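Local coordinates for maltose-binding protein MalE1 (Thermotoga maritima, PDB 6DTU) that binds maltotetraose and probably delivers maltose-type sugars for transport across the membrane, at residues A[76-81]-A[281-286]; A[82-87]-A[99-104]. One frame throughout, in Å; residues are numbered along the deposited sequence. Where two conformers were deposited one is given.

Interaction 1. Residues A[76-81]-A[281-286]; sequences EPIPNF and FLTSFI
F81 and T283 mark the closest backbone approach, with CA atoms 6.6 Å apart, where the irregular run 76-81 passes the end of helix 275-286. The contact is carried by one methyl group on one ring. T283 CG2 sits over a face of the F81 ring in a CH-pi contact, 3.8 Å from the ring centroid and 22° off the ring normal. It is displaced toward the rim, and its nearest ring atom is F81 CG at 3.5 Å. CG of F81 stands between the backbone N and the carbonyl carbon (chi1 54°), which turns the ring toward the helix. P79 O meets the ring edge in plane. A looser touch of I78 CG2 on T283 CG2 (4.3 Å) is doubtful, since I78 has two deposited conformers. The polar end of T283 is engaged within its own helix, where OG1 bonds to I279 O. With a serine in place of F81, T283 CG2 would lose its aromatic face, and a gap would probably open between loop and helix end. L282, the residue before T283, packs on F266 of strand 260-268 and I104 of strand 100-109. The contact thus joins a loop to a helix that flanks the sheet of one periplasmic binding protein lobe. E76 OE1, at the start of 76-81, forms a salt bridge with K275 NZ of the same helix. No hydrogen bond crosses between the segments. Their attachment is therefore apolar, resting on dispersion and weak CH-pi attraction.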
# COMPACT_ATOMS: atom_id res chain seq x y z
N GLU A 76 -16.95 -12.29 -2.78
CA GLU A 76 -17.69 -12.98 -3.82
C GLU A 76 -16.90 -13.02 -5.12
O GLU A 76 -16.33 -12.01 -5.54
CB GLU A 76 -19.00 -12.23 -4.06
CG GLU A 76 -19.93 -12.84 -5.07
CD GLU A 76 -20.59 -14.14 -4.60
OE1 GLU A 76 -20.47 -14.48 -3.41
OE2 GLU A 76 -21.28 -14.79 -5.44
N PRO A 77 -16.85 -14.16 -5.82
CA PRO A 77 -16.21 -14.17 -7.14
C PRO A 77 -16.94 -13.23 -8.09
O PRO A 77 -18.17 -13.08 -8.04
CB PRO A 77 -16.35 -15.62 -7.60
CG PRO A 77 -16.58 -16.41 -6.33
CD PRO A 77 -17.38 -15.48 -5.45
N ILE A 78 -16.17 -12.59 -8.97
CA ILE A 78 -16.72 -11.64 -9.94
C ILE A 78 -16.78 -12.34 -11.29
O ILE A 78 -15.72 -12.67 -11.86
CB ILE A 78 -15.90 -10.35 -10.01
CG1 ILE A 78 -16.01 -9.62 -8.67
CG2 ILE A 78 -16.39 -9.47 -11.15
CD1 ILE A 78 -15.30 -8.30 -8.66
N PRO A 79 -17.96 -12.60 -11.84
CA PRO A 79 -18.04 -13.26 -13.14
C PRO A 79 -17.55 -12.33 -14.23
O PRO A 79 -17.44 -11.11 -14.06
CB PRO A 79 -19.53 -13.57 -13.30
CG PRO A 79 -20.06 -13.56 -11.88
CD PRO A 79 -19.27 -12.51 -11.18
N ASN A 80 -17.23 -12.93 -15.37
CA ASN A 80 -16.72 -12.16 -16.48
C ASN A 80 -17.70 -11.04 -16.83
O ASN A 80 -18.92 -11.17 -16.69
CB ASN A 80 -16.50 -13.10 -17.67
CG ASN A 80 -15.36 -14.10 -17.43
OD1 ASN A 80 -14.66 -14.08 -16.40
ND2 ASN A 80 -15.19 -15.00 -18.39
N PHE A 81 -17.15 -9.92 -17.29
CA PHE A 81 -17.96 -8.78 -17.66
C PHE A 81 -17.29 -8.12 -18.85
O PHE A 81 -16.11 -8.36 -19.12
CB PHE A 81 -18.13 -7.79 -16.49
CG PHE A 81 -16.83 -7.34 -15.88
CD1 PHE A 81 -16.32 -6.09 -16.17
CD2 PHE A 81 -16.11 -8.17 -15.01
CE1 PHE A 81 -15.11 -5.67 -15.61
CE2 PHE A 81 -14.91 -7.76 -14.45
CZ PHE A 81 -14.41 -6.50 -14.76
N PHE A 281 -23.01 -2.61 -9.98
CA PHE A 281 -22.43 -1.29 -9.74
C PHE A 281 -20.94 -1.25 -10.12
O PHE A 281 -20.48 -0.30 -10.77
CB PHE A 281 -22.67 -0.95 -8.28
CG PHE A 281 -22.02 0.29 -7.81
CD1 PHE A 281 -22.58 1.51 -8.06
CD2 PHE A 281 -20.87 0.23 -7.07
CE1 PHE A 281 -21.99 2.66 -7.59
CE2 PHE A 281 -20.26 1.37 -6.62
CZ PHE A 281 -20.82 2.58 -6.87
N LEU A 282 -20.19 -2.28 -9.74
CA LEU A 282 -18.76 -2.28 -10.03
C LEU A 282 -18.49 -2.46 -11.51
O LEU A 282 -17.65 -1.74 -12.07
CB LEU A 282 -18.06 -3.37 -9.22
CG LEU A 282 -18.09 -3.13 -7.71
CD1 LEU A 282 -17.32 -4.28 -7.08
CD2 LEU A 282 -17.47 -1.80 -7.33
N THR A 283 -19.15 -3.42 -12.16
CA THR A 283 -18.81 -3.73 -13.55
C THR A 283 -19.40 -2.75 -14.55
O THR A 283 -18.79 -2.47 -15.58
CB THR A 283 -19.23 -5.16 -13.91
OG1 THR A 283 -20.66 -5.27 -13.81
CG2 THR A 283 -18.53 -6.18 -13.00
N SER A 284 -20.62 -2.27 -14.30
CA SER A 284 -21.31 -1.46 -15.30
C SER A 284 -21.02 0.02 -15.17
O SER A 284 -21.34 0.79 -16.09
CB SER A 284 -22.82 -1.65 -15.17
OG SER A 284 -23.33 -0.91 -14.07
N PHE A 285 -20.45 0.45 -14.04
CA PHE A 285 -20.29 1.87 -13.73
C PHE A 285 -18.86 2.15 -13.26
O PHE A 285 -18.14 2.91 -13.91
CB PHE A 285 -21.31 2.30 -12.66
CG PHE A 285 -21.20 3.75 -12.21
CD1 PHE A 285 -21.03 4.78 -13.14
CD2 PHE A 285 -21.35 4.08 -10.87
CE1 PHE A 285 -20.94 6.10 -12.73
CE2 PHE A 285 -21.27 5.42 -10.46
CZ PHE A 285 -21.09 6.43 -11.40
N ILE A 286 -18.44 1.53 -12.16
CA ILE A 286 -17.12 1.82 -11.61
C ILE A 286 -16.02 1.43 -12.60
O ILE A 286 -14.99 2.11 -12.72
CB ILE A 286 -16.96 1.18 -10.22
CG1 ILE A 286 -17.91 1.82 -9.21
CG2 ILE A 286 -15.53 1.29 -9.69
CD1 ILE A 286 -17.60 3.30 -8.93

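Interaction 2. Residues A[82-87]-A[99-104]; sequences SDLKNF and GKLYGI
L84 and L101 meet through their branch ends, while F87 meets I104 deeper in the protein. Residues 84-86 form a short 3-10 turn, with backbone bonds from N86 N to D83 O (2.9 Å) and from F87 N to L84 O (3.3 Å). The turn lies beside the start of strand 100-109, in the mixed sheet of this binding-protein lobe. The nearest CA atoms, those of F87 and I104, stay 8.7 Å apart. L84 CD1 touches L101 CD2 at 4.0 Å. Both leucines hold CG opposite the backbone N (chi1 175° and -179°), and the two side chains run alongside each other, pointing opposite ways. F87 brings its far ring atom, CZ, to within 4.2 Å of I104 CG2, and the two side chains cross at a slant. D83 O lies in plane at the edge of the F87 ring. M292 of helix 289-298 touches both F87 and I104, and this buried pair is the closely packed part. The L84-L101 pair is partly exposed, though L92 touches both L84 and F87.

The outer side of the turn is polar and looser. K85 NZ bonds to N86 OD1 at 3.0 Å. N86 ND2 makes only a weak, bent bond to D83 OD1 (127°). That oxygen also forms a salt bridge with R305. K85, N86 and F87 touch a crystal neighbour, which may influence their conformations. The two segments thus meet through hydrocarbon alone, and the polar side chains of D83, K85 and N86 find partners other than the strand.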
# COMPACT_ATOMS: atom_id res chain seq x y z
N SER A 82 -18.06 -7.32 -19.58
CA SER A 82 -17.59 -6.80 -20.86
C SER A 82 -16.33 -5.95 -20.73
O SER A 82 -15.49 -5.94 -21.64
CB SER A 82 -18.70 -6.00 -21.53
OG SER A 82 -19.01 -4.87 -20.75
N ASP A 83 -16.18 -5.22 -19.64
CA ASP A 83 -14.99 -4.39 -19.48
C ASP A 83 -13.78 -5.14 -18.95
O ASP A 83 -12.74 -4.50 -18.80
CB ASP A 83 -15.26 -3.17 -18.60
CG ASP A 83 -16.02 -2.11 -19.35
OD1 ASP A 83 -15.38 -1.29 -20.03
OD2 ASP A 83 -17.27 -2.13 -19.29
N LEU A 84 -13.87 -6.44 -18.71
CA LEU A 84 -12.75 -7.18 -18.14
C LEU A 84 -11.49 -7.06 -19.00
O LEU A 84 -10.38 -6.88 -18.47
CB LEU A 84 -13.15 -8.64 -17.94
CG LEU A 84 -12.13 -9.67 -17.48
CD1 LEU A 84 -11.81 -9.37 -16.02
CD2 LEU A 84 -12.65 -11.09 -17.67
N LYS A 85 -11.64 -7.05 -20.32
CA LYS A 85 -10.48 -6.95 -21.21
C LYS A 85 -9.72 -5.64 -21.04
O LYS A 85 -8.55 -5.54 -21.42
CB LYS A 85 -10.90 -7.11 -22.67
CG LYS A 85 -11.68 -5.90 -23.20
CD LYS A 85 -12.19 -6.13 -24.61
CE LYS A 85 -12.96 -4.95 -25.14
NZ LYS A 85 -12.13 -3.72 -25.25
N ASN A 86 -10.36 -4.63 -20.48
CA ASN A 86 -9.72 -3.32 -20.45
C ASN A 86 -8.78 -3.13 -19.29
O ASN A 86 -8.14 -2.08 -19.20
CB ASN A 86 -10.79 -2.23 -20.47
CG ASN A 86 -11.61 -2.28 -21.73
OD1 ASN A 86 -11.06 -2.29 -22.83
ND2 ASN A 86 -12.93 -2.30 -21.59
N PHE A 87 -8.69 -4.10 -18.39
CA PHE A 87 -7.82 -4.00 -17.23
C PHE A 87 -6.57 -4.84 -17.46
O PHE A 87 -6.62 -5.90 -18.08
CB PHE A 87 -8.57 -4.47 -15.98
CG PHE A 87 -9.63 -3.50 -15.57
CD1 PHE A 87 -9.36 -2.54 -14.62
CD2 PHE A 87 -10.87 -3.49 -16.20
CE1 PHE A 87 -10.32 -1.62 -14.26
CE2 PHE A 87 -11.83 -2.56 -15.86
CZ PHE A 87 -11.56 -1.63 -14.88
N GLY A 99 -8.23 -19.61 -9.10
CA GLY A 99 -8.87 -19.62 -10.40
C GLY A 99 -9.98 -18.62 -10.62
O GLY A 99 -10.53 -18.56 -11.73
N LYS A 100 -10.35 -17.83 -9.61
CA LYS A 100 -11.47 -16.91 -9.74
C LYS A 100 -11.02 -15.48 -9.44
O LYS A 100 -10.10 -15.26 -8.67
CB LYS A 100 -12.59 -17.28 -8.78
CG LYS A 100 -13.16 -18.69 -9.00
CD LYS A 100 -14.25 -19.01 -8.01
CE LYS A 100 -14.76 -20.42 -8.18
NZ LYS A 100 -16.00 -20.68 -7.41
N LEU A 101 -11.71 -14.53 -10.05
CA LEU A 101 -11.46 -13.12 -9.80
C LEU A 101 -12.30 -12.66 -8.62
O LEU A 101 -13.48 -12.99 -8.52
CB LEU A 101 -11.87 -12.32 -11.03
CG LEU A 101 -11.65 -10.82 -10.97
CD1 LEU A 101 -10.17 -10.52 -10.92
CD2 LEU A 101 -12.32 -10.13 -12.16
N TYR A 102 -11.68 -11.88 -7.72
CA TYR A 102 -12.33 -11.44 -6.49
C TYR A 102 -12.35 -9.92 -6.33
O TYR A 102 -12.77 -9.43 -5.27
CB TYR A 102 -11.66 -12.10 -5.29
CG TYR A 102 -12.02 -13.54 -5.10
CD1 TYR A 102 -13.24 -13.89 -4.53
CD2 TYR A 102 -11.17 -14.55 -5.50
CE1 TYR A 102 -13.59 -15.23 -4.34
CE2 TYR A 102 -11.50 -15.88 -5.32
CZ TYR A 102 -12.72 -16.21 -4.76
OH TYR A 102 -13.05 -17.54 -4.57
N GLY A 103 -11.94 -9.16 -7.32
CA GLY A 103 -12.07 -7.73 -7.19
C GLY A 103 -11.89 -7.02 -8.51
O GLY A 103 -11.33 -7.57 -9.46
N ILE A 104 -12.34 -5.78 -8.53
CA ILE A 104 -12.08 -4.89 -9.66
C ILE A 104 -10.96 -3.94 -9.26
O ILE A 104 -11.17 -3.05 -8.40
CB ILE A 104 -13.35 -4.15 -10.12
CG1 ILE A 104 -14.43 -5.16 -10.57
CG2 ILE A 104 -13.03 -3.23 -11.30
CD1 ILE A 104 -15.47 -4.60 -11.51

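Overall arrangement
Both contacts lie in the lobe that holds the eight-stranded mixed sheet, with their centres 7 Å apart. Interaction 2 is nested inside the long chain loop closed by interaction 1. They share the connection between helices 66-71 and 89-94: 76-81 meets helix 275-286, and 82-87 meets strand 100-109. They also touch directly. I78 N probably donates a hydrogen bond to L101 O, and I104 CD1 packs against L282 O. One of three touching residues is buried in interaction 1, against two of four in interaction 2. Interaction 1 is a methyl-on-ring contact at a helix end; interaction 2 is aliphatic and aromatic packing on a strand. Polar bonds lie at the edges of both.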